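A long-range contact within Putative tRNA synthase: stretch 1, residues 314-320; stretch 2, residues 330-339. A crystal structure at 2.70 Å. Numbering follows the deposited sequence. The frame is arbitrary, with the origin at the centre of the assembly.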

# COMPACT_ATOMS: atom_id res chain seq x y z
N SER A 314 14.26 13.19 -4.56
CA SER A 314 13.42 12.05 -4.32
C SER A 314 12.90 12.08 -2.91
O SER A 314 13.63 12.37 -1.99
CB SER A 314 14.23 10.78 -4.51
OG SER A 314 13.52 9.67 -4.00
N ALA A 315 11.62 11.74 -2.77
CA ALA A 315 10.96 11.64 -1.49
C ALA A 315 10.61 10.18 -1.24
O ALA A 315 9.87 9.85 -0.32
CB ALA A 315 9.73 12.48 -1.50
N THR A 316 11.18 9.27 -2.01
CA THR A 316 10.74 7.89 -1.93
C THR A 316 11.35 7.14 -0.71
O THR A 316 10.75 6.20 -0.20
CB THR A 316 10.83 7.13 -3.34
OG1 THR A 316 12.06 6.43 -3.43
CG2 THR A 316 10.62 8.09 -4.58
N ALA A 317 12.49 7.62 -0.20
CA ALA A 317 13.08 7.17 1.09
C ALA A 317 12.19 7.51 2.28
O ALA A 317 12.00 6.67 3.21
CB ALA A 317 14.45 7.80 1.32
N SER A 318 11.70 8.75 2.28
CA SER A 318 10.73 9.26 3.28
C SER A 318 9.38 8.50 3.24
O SER A 318 8.77 8.20 4.28
CB SER A 318 10.49 10.78 3.06
OG SER A 318 9.29 11.06 2.31
N THR A 319 8.92 8.21 2.01
CA THR A 319 7.80 7.29 1.70
C THR A 319 7.92 5.88 2.35
O THR A 319 6.92 5.18 2.52
CB THR A 319 7.68 7.16 0.15
OG1 THR A 319 6.50 7.83 -0.28
CG2 THR A 319 7.69 5.68 -0.35
N GLN A 320 9.14 5.50 2.72
CA GLN A 320 9.43 4.19 3.32
C GLN A 320 9.70 4.23 4.86
O GLN A 320 10.25 3.28 5.42
CB GLN A 320 10.63 3.58 2.54
CG GLN A 320 10.30 3.11 1.10
CD GLN A 320 9.55 1.77 1.12
OE1 GLN A 320 8.33 1.71 1.32
NE2 GLN A 320 10.30 0.70 0.93
N GLY A 330 4.16 -1.36 4.94
CA GLY A 330 5.07 -1.12 3.83
C GLY A 330 5.14 0.37 3.56
O GLY A 330 5.28 1.23 4.50
N ALA A 331 5.06 0.68 2.27
CA ALA A 331 4.97 2.05 1.79
C ALA A 331 3.83 2.82 2.51
O ALA A 331 2.93 2.23 3.14
CB ALA A 331 4.76 2.06 0.28
N THR A 332 3.95 4.15 2.49
CA THR A 332 2.89 5.11 2.86
C THR A 332 3.06 6.23 1.81
O THR A 332 4.20 6.61 1.51
CB THR A 332 3.03 5.64 4.33
OG1 THR A 332 4.03 6.67 4.37
CG2 THR A 332 3.41 4.49 5.33
N GLU A 333 1.99 6.74 1.20
CA GLU A 333 2.17 7.75 0.08
C GLU A 333 2.65 9.13 0.59
O GLU A 333 2.40 9.48 1.76
CB GLU A 333 0.91 7.87 -0.80
CG GLU A 333 -0.43 7.59 -0.07
CD GLU A 333 -1.65 7.67 -1.00
OE1 GLU A 333 -1.73 8.64 -1.81
OE2 GLU A 333 -2.53 6.77 -0.91
N ALA A 334 3.34 9.90 -0.28
CA ALA A 334 4.06 11.10 0.18
C ALA A 334 3.16 12.07 0.94
O ALA A 334 2.09 12.42 0.49
CB ALA A 334 4.75 11.81 -0.97
N SER A 335 3.60 12.50 2.10
CA SER A 335 2.78 13.31 2.98
C SER A 335 2.47 14.69 2.43
O SER A 335 3.17 15.20 1.53
CB SER A 335 3.47 13.50 4.31
OG SER A 335 4.61 14.27 4.10
N HIS A 336 1.44 15.29 3.00
CA HIS A 336 1.08 16.64 2.65
C HIS A 336 2.30 17.58 2.76
O HIS A 336 2.48 18.42 1.90
CB HIS A 336 -0.11 17.16 3.48
CG HIS A 336 -0.39 18.62 3.24
ND1 HIS A 336 0.14 19.63 4.04
CD2 HIS A 336 -1.04 19.25 2.22
CE1 HIS A 336 -0.21 20.81 3.54
NE2 HIS A 336 -0.93 20.61 2.44
N ALA A 337 3.14 17.41 3.78
CA ALA A 337 4.27 18.33 3.98
C ALA A 337 5.32 18.21 2.87
O ALA A 337 5.85 19.20 2.40
CB ALA A 337 4.90 18.12 5.34
N VAL A 338 5.61 16.99 2.47
CA VAL A 338 6.45 16.76 1.32
C VAL A 338 5.80 17.32 0.04
O VAL A 338 6.46 18.02 -0.72
CB VAL A 338 6.79 15.26 1.17
CG1 VAL A 338 7.44 14.99 -0.17
CG2 VAL A 338 7.71 14.84 2.28
N GLU A 339 4.52 17.07 -0.21
CA GLU A 339 3.91 17.70 -1.39
C GLU A 339 3.98 19.23 -1.32
O GLU A 339 4.29 19.87 -2.28
CB GLU A 339 2.46 17.24 -1.62
CG GLU A 339 2.29 15.72 -1.92
CD GLU A 339 3.30 15.15 -2.99
OE1 GLU A 339 3.14 15.40 -4.20
OE2 GLU A 339 4.26 14.44 -2.63

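The contact is small, burying 295 Å² in all, and Thr 319 is its centre. Two hydrogen bonds tie this residue to Thr 332. The backbone bond runs from Thr 332 N to Thr 319 O, 3.1 Å long with an angle of 154° at the hydrogen. The second uses the side chain: Thr 319 OG1 donates to Thr 332 O across 3.2 Å. Thr 319 thus serves as acceptor through its carbonyl and donor through its hydroxyl. The carbonyl would accept in any residue; what the threonine side chain adds is a hydroxyl one bond from CB, short enough to donate to a nearby backbone carbonyl in a buried place. Its CA-to-CB bond points sideways to stretch 2, and chi1 lies at -109°, between the usual wells; in this setting OG1 reaches the Thr 332 carbonyl. The two carbonyl oxygens, Thr 319 O and Thr 332 O, also lie 3.2 Å apart, but both are acceptors and no bond joins them.

Gln 320 begins by pointing away, yet its long chain, with chi1 and chi2 both m, folds back so that OE1 comes within 3.4 Å of Ala 331 CA. This is a packing contact; the amide NE2 is hydrogen-bonded elsewhere in the structure. Gln 320 OE1 also lies 3.7 Å from Ala 331 CB, so it packs against both the backbone and the methyl.

At the start of stretch 1 and near the end of stretch 2, Ala 315 and Val 338 point toward each other's stretches and form a buried apolar contact, Ala 315 CB to Val 338 CG1 at 3.6 Å. Both side chains are purely apolar, so they can be buried against each other with no polar group left unpaired. With chi1 at 169° (t), Val 338 also places CG2 4.1 Å from Ser 318 OG. Ser 318 OG, at an off-well chi1 of 98°, donates to Ala 315 O (3.0 Å), so its polar need is met within its own stretch. Ser 335, with chi1 p, caps the helix carrying Val 338: its OG accepts a weak bond from Val 338 N at 3.3 Å.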